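Local structure of bacteriorhodopsin (Nanosalina sp., 6EYU) at residues A[44-47]-A[48-52]; A[208-212]-A[213-217]; A[19-22]-A[23-27]; A[53-56]-A[57-61]. The protein pumps protons inward across the membrane, probably driven by light absorbed by its bound retinal, as a xenorhodopsin of the bacteriorhodopsin-like family. All blocks are in the same frame, centred on the assembly; numbering follows the deposited sequence.

Contact 1. Residues A[44-47]-A[48-52]; sequences FGII and HFFIV. With MUN ([(2~{S})-2,3-bis(oxidanyl)propyl] (~{E})-undec-2-enoate), chain O.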
# COMPACT_ATOMS: atom_id res chain seq x y z
N PHE A 44 1.39 -18.13 -9.10
CA PHE A 44 0.64 -18.74 -8.01
C PHE A 44 1.58 -19.11 -6.86
O PHE A 44 1.29 -18.81 -5.70
CB PHE A 44 -0.09 -19.99 -8.50
CG PHE A 44 -1.31 -19.69 -9.32
CD1 PHE A 44 -2.43 -19.14 -8.73
CD2 PHE A 44 -1.25 -19.75 -10.71
CE1 PHE A 44 -3.52 -18.75 -9.49
CE2 PHE A 44 -2.34 -19.37 -11.47
CZ PHE A 44 -3.48 -18.88 -10.87
N GLY A 45 2.76 -19.61 -7.20
CA GLY A 45 3.82 -19.82 -6.23
C GLY A 45 4.23 -18.54 -5.53
O GLY A 45 4.37 -18.50 -4.31
N ILE A 46 4.49 -17.50 -6.32
CA ILE A 46 4.86 -16.20 -5.76
C ILE A 46 3.86 -15.78 -4.70
O ILE A 46 4.22 -15.47 -3.57
CB ILE A 46 4.91 -15.11 -6.85
CG1 ILE A 46 5.82 -15.54 -8.00
CG2 ILE A 46 5.40 -13.80 -6.26
CD1 ILE A 46 7.20 -15.98 -7.56
N ILE A 47 2.58 -15.78 -5.08
CA ILE A 47 1.54 -15.18 -4.26
C ILE A 47 1.36 -15.95 -2.96
O ILE A 47 1.26 -15.36 -1.88
CB ILE A 47 0.19 -15.16 -5.01
CG1 ILE A 47 0.22 -14.08 -6.10
CG2 ILE A 47 -0.95 -14.90 -4.04
CD1 ILE A 47 -0.73 -14.35 -7.25
N HIS A 48 1.43 -17.28 -3.04
CA HIS A 48 1.28 -18.13 -1.87
C HIS A 48 2.52 -18.06 -0.98
O HIS A 48 2.42 -18.08 0.24
CB HIS A 48 1.01 -19.57 -2.29
CG HIS A 48 -0.36 -19.80 -2.84
ND1 HIS A 48 -1.50 -19.67 -2.07
CD2 HIS A 48 -0.78 -20.13 -4.08
CE1 HIS A 48 -2.56 -19.96 -2.81
NE2 HIS A 48 -2.15 -20.23 -4.04
N PHE A 49 3.68 -17.91 -1.61
CA PHE A 49 4.91 -17.63 -0.87
C PHE A 49 4.72 -16.45 0.06
O PHE A 49 4.98 -16.54 1.26
CB PHE A 49 6.06 -17.36 -1.84
CG PHE A 49 7.30 -16.84 -1.17
CD1 PHE A 49 8.18 -17.70 -0.53
CD2 PHE A 49 7.62 -15.49 -1.21
CE1 PHE A 49 9.32 -17.23 0.08
CE2 PHE A 49 8.77 -15.01 -0.61
CZ PHE A 49 9.62 -15.88 0.05
N PHE A 50 4.21 -15.35 -0.48
CA PHE A 50 4.12 -14.10 0.26
C PHE A 50 3.05 -14.18 1.34
O PHE A 50 3.18 -13.58 2.41
CB PHE A 50 3.82 -12.93 -0.68
CG PHE A 50 5.05 -12.29 -1.26
CD1 PHE A 50 6.02 -11.76 -0.43
CD2 PHE A 50 5.30 -12.35 -2.62
CE1 PHE A 50 7.19 -11.24 -0.95
CE2 PHE A 50 6.47 -11.83 -3.15
CZ PHE A 50 7.41 -11.28 -2.31
N ILE A 51 1.99 -14.93 1.06
CA ILE A 51 0.91 -15.11 2.03
C ILE A 51 1.45 -15.66 3.34
O ILE A 51 1.21 -15.08 4.41
CB ILE A 51 -0.18 -16.06 1.49
CG1 ILE A 51 -1.07 -15.33 0.49
CG2 ILE A 51 -1.01 -16.60 2.64
CD1 ILE A 51 -1.86 -16.26 -0.41
N VAL A 52 2.19 -16.76 3.27
CA VAL A 52 2.61 -17.47 4.47
C VAL A 52 3.80 -16.77 5.13
O VAL A 52 3.91 -16.74 6.35
CB VAL A 52 3.00 -18.93 4.16
CG1 VAL A 52 1.77 -19.75 3.84
CG2 VAL A 52 4.00 -18.98 3.01
CAR MUN O . 3.19 -6.77 0.27
CAQ MUN O . 4.19 -7.93 0.25
CAP MUN O . 4.09 -8.64 -1.10
CAO MUN O . 2.62 -8.70 -1.53
CAN MUN O . 2.55 -8.72 -3.05
CAM MUN O . 3.84 -9.33 -3.61
CAK MUN O . 3.48 -10.42 -4.61
CAH MUN O . 2.38 -9.89 -5.53
CAF MUN O . 2.62 -10.37 -6.96
CAC MUN O . 1.39 -10.91 -7.68
CAA MUN O . 1.63 -11.45 -9.09
OAD MUN O . 2.75 -11.77 -9.47
OAB MUN O . 0.51 -11.54 -9.86
CAE MUN O . 0.56 -10.55 -10.89
CAG MUN O . 0.53 -11.23 -12.25
OAJ MUN O . -0.79 -11.70 -12.52
CAI MUN O . 0.95 -10.23 -13.33
OAL MUN O . 0.63 -10.76 -14.62
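Phe49 N donates to Gly45 O over 2.8 Å, the shortest of the four backbone bonds, each four residues long, that join residues 44-47 to 48-52; an N-H...O angle of 158° marks it as fairly straight. Side chains follow the same spacing. Ile46 and Phe50 lie alongside each other and point the same way, the CG2 branch of Ile46 meeting Phe50 CE2 at 3.8 Å. One face of the Phe50 ring receives the acyl chain of a bound monoacylglycerol, whose CAK comes within 3.3 Å of Phe50 CD2. Over the centre of the opposite face sits Phe49 CD2, 4.0 Å above the plane. This flank of helix 42-63, a transmembrane helix of the seven-helix bacteriorhodopsin-like fold, lies at the subunit interface, with the lipid chain and Gly109 of a second subunit both packing on Phe50. Ile47 divides its branches: CG1 lies 3.7 Å from CAC of the lipid, whereas Ile47 CG2 touches Ile51 CD1 at 4.0 Å. On the side facing helix 198-230, the His48 ring is set beside its own backbone N (chi1 -73°), which brings His48 CD2 within 2.9 Å of Phe44 O; NE2 is hydrogen-bonded to Asp220.

Contact 2. Residues A[208-212]-A[213-217]; sequences LPFFC and KQVYG. With RET (retinal), chain D.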
# COMPACT_ATOMS: atom_id res chain seq x y z
N LEU A 208 -6.82 -21.73 12.28
CA LEU A 208 -7.69 -21.34 11.17
C LEU A 208 -6.87 -20.75 10.03
O LEU A 208 -7.15 -21.02 8.86
CB LEU A 208 -8.73 -20.33 11.64
CG LEU A 208 -9.90 -20.91 12.44
CD1 LEU A 208 -10.73 -19.81 13.07
CD2 LEU A 208 -10.76 -21.80 11.56
N PRO A 209 -5.85 -19.95 10.36
CA PRO A 209 -4.96 -19.44 9.32
C PRO A 209 -4.08 -20.51 8.69
O PRO A 209 -3.74 -20.42 7.51
CB PRO A 209 -4.11 -18.41 10.06
CG PRO A 209 -5.00 -17.91 11.14
CD PRO A 209 -5.85 -19.08 11.55
N PHE A 210 -3.74 -21.54 9.46
CA PHE A 210 -3.02 -22.69 8.92
C PHE A 210 -3.76 -23.26 7.73
O PHE A 210 -3.16 -23.58 6.70
CB PHE A 210 -2.84 -23.76 9.99
CG PHE A 210 -2.07 -24.97 9.52
CD1 PHE A 210 -0.70 -24.89 9.32
CD2 PHE A 210 -2.74 -26.12 9.13
CE1 PHE A 210 -0.01 -25.97 8.80
CE2 PHE A 210 -2.04 -27.20 8.63
CZ PHE A 210 -0.68 -27.13 8.46
N PHE A 211 -5.09 -23.31 7.83
CA PHE A 211 -5.91 -23.92 6.79
C PHE A 211 -6.15 -22.96 5.63
O PHE A 211 -6.40 -23.39 4.50
CB PHE A 211 -7.24 -24.39 7.37
CG PHE A 211 -7.16 -25.73 8.07
CD1 PHE A 211 -7.19 -26.90 7.33
CD2 PHE A 211 -6.89 -25.80 9.42
CE1 PHE A 211 -7.00 -28.12 7.95
CE2 PHE A 211 -6.72 -27.02 10.05
CZ PHE A 211 -6.78 -28.18 9.31
N CYS A 212 -5.98 -21.67 5.88
CA CYS A 212 -6.31 -20.65 4.89
C CYS A 212 -5.07 -20.18 4.13
O CYS A 212 -5.17 -19.45 3.15
CB CYS A 212 -6.99 -19.45 5.56
SG CYS A 212 -8.56 -19.85 6.36
N LYS A 213 -3.89 -20.55 4.63
CA LYS A 213 -2.63 -20.15 4.03
C LYS A 213 -1.79 -21.38 3.66
O LYS A 213 -1.65 -21.71 2.48
CB LYS A 213 -1.86 -19.25 5.00
CG LYS A 213 -2.62 -17.94 5.24
CD LYS A 213 -1.87 -17.02 6.20
CE LYS A 213 -2.64 -15.71 6.40
NZ LYS A 213 -3.69 -15.90 7.41
N GLN A 214 -1.25 -22.05 4.67
CA GLN A 214 -0.35 -23.19 4.44
C GLN A 214 -1.04 -24.25 3.60
O GLN A 214 -0.57 -24.60 2.52
CB GLN A 214 0.10 -23.79 5.77
CG GLN A 214 1.37 -23.16 6.34
CD GLN A 214 1.08 -22.21 7.49
OE1 GLN A 214 1.72 -22.29 8.54
NE2 GLN A 214 0.15 -21.29 7.28
N VAL A 215 -2.19 -24.72 4.07
CA VAL A 215 -2.94 -25.77 3.38
C VAL A 215 -3.45 -25.26 2.04
O VAL A 215 -3.44 -25.98 1.04
CB VAL A 215 -4.14 -26.24 4.22
CG1 VAL A 215 -4.99 -27.22 3.42
CG2 VAL A 215 -3.66 -26.87 5.52
N TYR A 216 -3.88 -24.00 2.01
CA TYR A 216 -4.62 -23.46 0.87
C TYR A 216 -3.70 -23.32 -0.34
O TYR A 216 -4.10 -23.60 -1.47
CB TYR A 216 -5.22 -22.10 1.23
CG TYR A 216 -5.64 -21.28 0.03
CD1 TYR A 216 -6.73 -21.65 -0.74
CD2 TYR A 216 -5.07 -20.03 -0.20
CE1 TYR A 216 -7.19 -20.84 -1.76
CE2 TYR A 216 -5.53 -19.21 -1.22
CZ TYR A 216 -6.58 -19.63 -2.00
OH TYR A 216 -7.02 -18.83 -3.03
N GLY A 217 -2.45 -22.94 -0.09
CA GLY A 217 -1.47 -22.77 -1.15
C GLY A 217 -1.25 -24.05 -1.93
O GLY A 217 -1.21 -24.04 -3.16
C1 RET D . -12.23 -8.98 11.15
C2 RET D . -12.69 -7.62 11.70
C3 RET D . -14.18 -7.62 12.02
C4 RET D . -15.00 -7.80 10.74
C5 RET D . -14.41 -8.91 9.87
C6 RET D . -13.18 -9.47 10.05
C7 RET D . -12.76 -10.55 9.18
C8 RET D . -11.52 -11.10 9.29
C9 RET D . -11.10 -12.09 8.34
C10 RET D . -9.85 -12.70 8.46
C11 RET D . -9.37 -13.74 7.63
C12 RET D . -8.06 -14.07 7.96
C13 RET D . -7.23 -14.97 7.26
C14 RET D . -5.92 -15.20 7.69
C15 RET D . -4.96 -15.97 7.04
C16 RET D . -10.84 -8.85 10.54
C17 RET D . -12.22 -10.02 12.27
C18 RET D . -15.28 -9.45 8.74
C19 RET D . -12.04 -12.51 7.21
C20 RET D . -7.78 -15.72 6.04
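Lys213 starts against Pro209: its CB lies 3.3 Å from Pro209 O, and CG stays close to the same oxygen. The chain is extended as far as CE, with CD 3.4 Å from retinal C15, and then bends at chi4 (82°), which brings the tip beside the proline, Lys213 NZ lying 3.7 Å from Pro209 CB. CE leads into NZ, which is covalently bonded to C15. The backbone bond from Lys213 N to Pro209 O is weak, in a region where helix 198-230 is kinked at Pro209 and widens into a pi-type turn. A straight five-residue bond marks that turn, Val215 N to Phe210 O at 3.0 Å with an N-H...O angle of 176°. Val215 CG2 meets Phe210 CE2 at 3.5 Å, while Gln214 crosses the same ring at about a right angle, Gln214 CB lying 3.7 Å from Phe210 CE1. Replacing Gln214 with a glycine would probably strip the Phe210 ring of the contact on its CD1/CE1 side, leaving it freer to turn. Cys212 CB lies 3.8 Å from the retinal methyl C20. The 1.3 Å separation of Lys213 NZ and C15 fits a C=N bond, consistent with the Schiff base of microbial rhodopsins, through which chromophore changes would reach this helix directly.

Contact 3. Residues A[19-22]-A[23-27]; sequences AYII and TAMIS. With MUN ([(2~{S})-2,3-bis(oxidanyl)propyl] (~{E})-undec-2-enoate), chain U; LFA (eicosane), chain F.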
# COMPACT_ATOMS: atom_id res chain seq x y z
N ALA A 19 4.88 -23.30 15.88
CA ALA A 19 4.62 -24.31 14.86
C ALA A 19 4.06 -23.67 13.60
O ALA A 19 4.31 -24.15 12.49
CB ALA A 19 3.65 -25.36 15.40
N TYR A 20 3.31 -22.59 13.77
CA TYR A 20 2.71 -21.88 12.64
C TYR A 20 3.79 -21.17 11.83
O TYR A 20 3.80 -21.26 10.60
CB TYR A 20 1.67 -20.87 13.13
CG TYR A 20 1.00 -20.10 12.01
CD1 TYR A 20 -0.05 -20.65 11.29
CD2 TYR A 20 1.39 -18.80 11.71
CE1 TYR A 20 -0.68 -19.94 10.29
CE2 TYR A 20 0.75 -18.07 10.73
CZ TYR A 20 -0.28 -18.65 10.02
OH TYR A 20 -0.92 -17.93 9.03
N ILE A 21 4.68 -20.46 12.51
CA ILE A 21 5.70 -19.68 11.83
C ILE A 21 6.67 -20.59 11.08
O ILE A 21 7.07 -20.29 9.95
CB ILE A 21 6.50 -18.81 12.82
CG1 ILE A 21 5.61 -17.71 13.40
CG2 ILE A 21 7.71 -18.19 12.12
CD1 ILE A 21 6.27 -16.91 14.50
N ILE A 22 7.03 -21.71 11.69
CA ILE A 22 8.00 -22.63 11.11
C ILE A 22 7.43 -23.29 9.86
O ILE A 22 8.11 -23.40 8.84
CB ILE A 22 8.42 -23.72 12.11
CG1 ILE A 22 9.13 -23.10 13.31
CG2 ILE A 22 9.33 -24.74 11.43
CD1 ILE A 22 9.18 -24.00 14.52
N THR A 23 6.16 -23.69 9.93
CA THR A 23 5.50 -24.33 8.80
C THR A 23 5.24 -23.32 7.68
O THR A 23 5.20 -23.68 6.50
CB THR A 23 4.16 -24.96 9.21
OG1 THR A 23 3.40 -24.02 9.98
CG2 THR A 23 4.39 -26.22 10.03
N ALA A 24 5.06 -22.06 8.06
CA ALA A 24 4.82 -21.00 7.09
C ALA A 24 6.07 -20.76 6.24
O ALA A 24 6.00 -20.76 5.01
CB ALA A 24 4.41 -19.72 7.80
N MET A 25 7.21 -20.60 6.90
CA MET A 25 8.47 -20.42 6.21
C MET A 25 8.75 -21.61 5.29
O MET A 25 9.14 -21.43 4.13
CB MET A 25 9.62 -20.28 7.22
CG MET A 25 9.54 -19.02 8.07
SD MET A 25 8.80 -17.63 7.19
CE MET A 25 8.49 -16.50 8.55
N ILE A 26 8.47 -22.81 5.78
CA ILE A 26 8.76 -24.03 5.03
C ILE A 26 7.80 -24.18 3.85
O ILE A 26 8.24 -24.34 2.71
CB ILE A 26 8.66 -25.28 5.93
CG1 ILE A 26 10.02 -25.57 6.57
CG2 ILE A 26 8.19 -26.47 5.12
CD1 ILE A 26 9.92 -26.29 7.89
N SER A 27 6.51 -24.01 4.11
CA SER A 27 5.51 -23.97 3.05
C SER A 27 5.91 -22.95 1.98
O SER A 27 5.74 -23.20 0.79
CB SER A 27 4.14 -23.60 3.63
OG SER A 27 3.59 -24.69 4.35
CAN MUN U . 12.22 -20.82 10.32
CAM MUN U . 11.99 -19.47 11.01
CAK MUN U . 12.36 -19.58 12.49
CAH MUN U . 11.13 -20.04 13.28
CAF MUN U . 10.70 -18.93 14.25
CAC MUN U . 11.72 -18.59 15.36
CAA MUN U . 11.26 -17.53 16.39
OAD MUN U . 10.46 -16.66 16.05
OAB MUN U . 12.06 -17.42 17.48
CAE MUN U . 12.26 -16.03 17.77
CAG MUN U . 11.87 -15.75 19.23
OAJ MUN U . 11.52 -16.97 19.87
CAI MUN U . 13.06 -15.12 19.95
OAL MUN U . 12.83 -15.15 21.36
C7 LFA F . 6.14 -29.35 9.83
C8 LFA F . 7.17 -29.51 10.95
C9 LFA F . 7.16 -28.26 11.83
C10 LFA F . 6.85 -28.66 13.27
C11 LFA F . 7.36 -27.57 14.22
C12 LFA F . 6.91 -27.86 15.65
C13 LFA F . 7.38 -26.73 16.56
C14 LFA F . 6.93 -27.00 18.00
C15 LFA F . 7.48 -25.90 18.91
C16 LFA F . 7.46 -26.35 20.36
C17 LFA F . 7.23 -25.14 21.26
C18 LFA F . 8.39 -25.00 22.25
C19 LFA F . 8.01 -23.97 23.32
C20 LFA F . 7.63 -22.66 22.65
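A chi1 of 48° puts Thr23 OG1 between its own backbone N and carbonyl carbon, turned back toward the preceding turn, and there it finds two carbonyl oxygens. Ala19 O is 2.7 Å from Thr23 OG1 and Tyr20 O is 2.9 Å from it. Gln214 of helix 198-230 also lies by this hydroxyl. The main-chain N-H of Thr23 donates to Ala19 O from above the carbonyl plane. One turn later the carbonyl of Thr23 is itself gripped twice: Ser27 N at 2.7 Å and Ser27 OG at 2.9 Å reach Thr23 O from opposite faces of its plane, so a buried serine hydroxyl is satisfied within the helix. Apolar pairs run along the helix as well. Met25, bent at chi2 (-32°), runs alongside Ile21 in the same direction, its CE 4.0 Å from Ile21 CG2; Ile21 CG2 also lies 3.7 Å from CAF of a bound monoacylglycerol. Ile22 and Ile26 are likewise side by side, with Ile22 CG2 3.9 Å from Ile26 CD1. The methyl of Thr23 faces a different bound chain, an eicosane, with Thr23 CG2 3.6 Å from its C7, while the hydroxyl turns to the helix. Inward, Tyr20 OH is hydrogen-bonded to Ser55 of helix 42-63. Helix 14-38 thus meets bound lipid and alkane with its aliphatic branches, and its threonine and serine hydroxyls fold back toward carbonyls of the preceding turn, an arrangement characteristic of these residues in membrane-spanning helices such as those of the bacteriorhodopsin-like fold.

Contact 4. Residues A[53-56]-A[57-61]; sequences VWSG and LMYTN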
# COMPACT_ATOMS: atom_id res chain seq x y z
N VAL A 53 4.70 -16.24 4.31
CA VAL A 53 5.90 -15.58 4.81
C VAL A 53 5.54 -14.29 5.54
O VAL A 53 5.99 -14.05 6.66
CB VAL A 53 6.89 -15.26 3.68
CG1 VAL A 53 7.89 -14.21 4.14
CG2 VAL A 53 7.60 -16.52 3.22
N TRP A 54 4.70 -13.48 4.91
CA TRP A 54 4.22 -12.25 5.53
C TRP A 54 3.45 -12.57 6.81
O TRP A 54 3.68 -11.94 7.84
CB TRP A 54 3.31 -11.48 4.56
CG TRP A 54 2.74 -10.23 5.16
CD1 TRP A 54 1.59 -10.12 5.87
CD2 TRP A 54 3.40 -8.96 5.26
NE1 TRP A 54 1.46 -8.85 6.38
CE2 TRP A 54 2.54 -8.11 6.00
CE3 TRP A 54 4.59 -8.44 4.75
CZ2 TRP A 54 2.85 -6.77 6.24
CZ3 TRP A 54 4.90 -7.12 5.01
CH2 TRP A 54 4.03 -6.29 5.73
N SER A 55 2.56 -13.55 6.74
CA SER A 55 1.80 -13.98 7.91
C SER A 55 2.74 -14.45 9.01
O SER A 55 2.65 -14.00 10.15
CB SER A 55 0.83 -15.10 7.53
OG SER A 55 0.15 -15.59 8.67
N GLY A 56 3.67 -15.32 8.65
CA GLY A 56 4.70 -15.78 9.58
C GLY A 56 5.40 -14.63 10.27
O GLY A 56 5.51 -14.60 11.49
N LEU A 57 5.89 -13.68 9.48
CA LEU A 57 6.62 -12.54 10.01
C LEU A 57 5.78 -11.81 11.06
O LEU A 57 6.23 -11.60 12.19
CB LEU A 57 7.01 -11.58 8.89
CG LEU A 57 8.29 -11.96 8.15
CD1 LEU A 57 8.58 -10.98 7.03
CD2 LEU A 57 9.46 -12.05 9.12
N MET A 58 4.55 -11.48 10.70
CA MET A 58 3.71 -10.65 11.56
C MET A 58 3.46 -11.34 12.90
O MET A 58 3.30 -10.67 13.92
CB MET A 58 2.37 -10.36 10.87
CG MET A 58 2.47 -9.39 9.70
SD MET A 58 3.73 -8.12 9.95
CE MET A 58 3.08 -7.28 11.39
N TYR A 59 3.55 -12.67 12.91
CA TYR A 59 3.21 -13.44 14.10
C TYR A 59 4.38 -13.51 15.07
O TYR A 59 4.22 -13.88 16.23
CB TYR A 59 2.77 -14.86 13.71
CG TYR A 59 1.27 -15.03 13.60
CD1 TYR A 59 0.54 -14.29 12.68
CD2 TYR A 59 0.60 -15.94 14.40
CE1 TYR A 59 -0.82 -14.49 12.53
CE2 TYR A 59 -0.76 -16.15 14.25
CZ TYR A 59 -1.46 -15.42 13.31
OH TYR A 59 -2.82 -15.60 13.19
N THR A 60 5.57 -13.12 14.60
CA THR A 60 6.73 -13.01 15.48
C THR A 60 6.51 -11.91 16.52
O THR A 60 7.28 -11.79 17.47
CB THR A 60 8.01 -12.69 14.68
OG1 THR A 60 7.83 -11.49 13.93
CG2 THR A 60 8.35 -13.83 13.74
N ASN A 61 5.44 -11.14 16.35
CA ASN A 61 5.14 -10.05 17.27
C ASN A 61 4.36 -10.55 18.48
O ASN A 61 4.15 -9.82 19.44
CB ASN A 61 4.34 -8.96 16.55
CG ASN A 61 5.20 -8.11 15.64
OD1 ASN A 61 6.09 -7.39 16.09
ND2 ASN A 61 4.92 -8.17 14.34
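Trp54 is overlapped on one face of its indole by Met58, whose CG lies 3.4 Å above the ring plane, offset toward the rim and 3.5 Å from Trp54 NE1. The sulfur lies obliquely to the six-membered ring: Met58 SD is 4.5 Å from the Trp54 ring centroid, 29° off the ring normal, a Met-aromatic contact. Two side-chain shapes explain the overlap. Trp54 CG is anti to the backbone N (chi1 178°), and Met58 bends at chi2 (-34°) and again at chi3, folding the chain along the indole. Trp54 NE1 is hydrogen-bonded to Met75 O of helix 72-93, which helps to fix the rotation of the indole, while Thr113 of a second subunit packs on the Trp54 side chain. With an alanine in place of Trp54, the Met58 sulfur would probably lose its aromatic partner and Met75 O its indole donor. Helix 42-63, a membrane-spanning helix of the bacteriorhodopsin-like fold, is regular here at first, with Leu57 N 2.8 Å from Val53 O, and then changes its bonding pattern. Tyr59 N bonds to Gly56 O at 3.1 Å, three residues back, while its bond to Ser55 O, four residues back, is weak. Tyr59 CD1 rests 3.3 Å from Ser55 O. The phenol OH reaches Leu205 O of helix 198-230, and Ser55 OG bonds to Asp76. Farther along, Asn61 ND2 donates to Met58 O at 3.0 Å, and Thr60 OG1 is hydrogen-bonded to Gln124 of the second subunit.

Contacts 1 and 4 are consecutive parts of helix 42-63, their centres 14 Å apart, and both touch the second subunit. Contact 2, which carries the retinal on Lys213, meets all three others. Ile51 CG2 of contact 1 packs 3.3 Å from Lys213 CG, and Ser55 OG of contact 4 lies 3.5 Å from Lys213 CD. Tyr20 OH of contact 3 approaches Lys213 CD to 3.1 Å and makes a probable hydrogen bond of 2.6 Å to Ser55 OG, so helices 14-38 and 42-63 both close on the lysine. The side chains of Ser55 and Ile51 come within about 5 and 6 Å of the retinal. Contacts 3 and 4 also pack through Ile21 CG1 and Gly56 O, 3.6 Å apart.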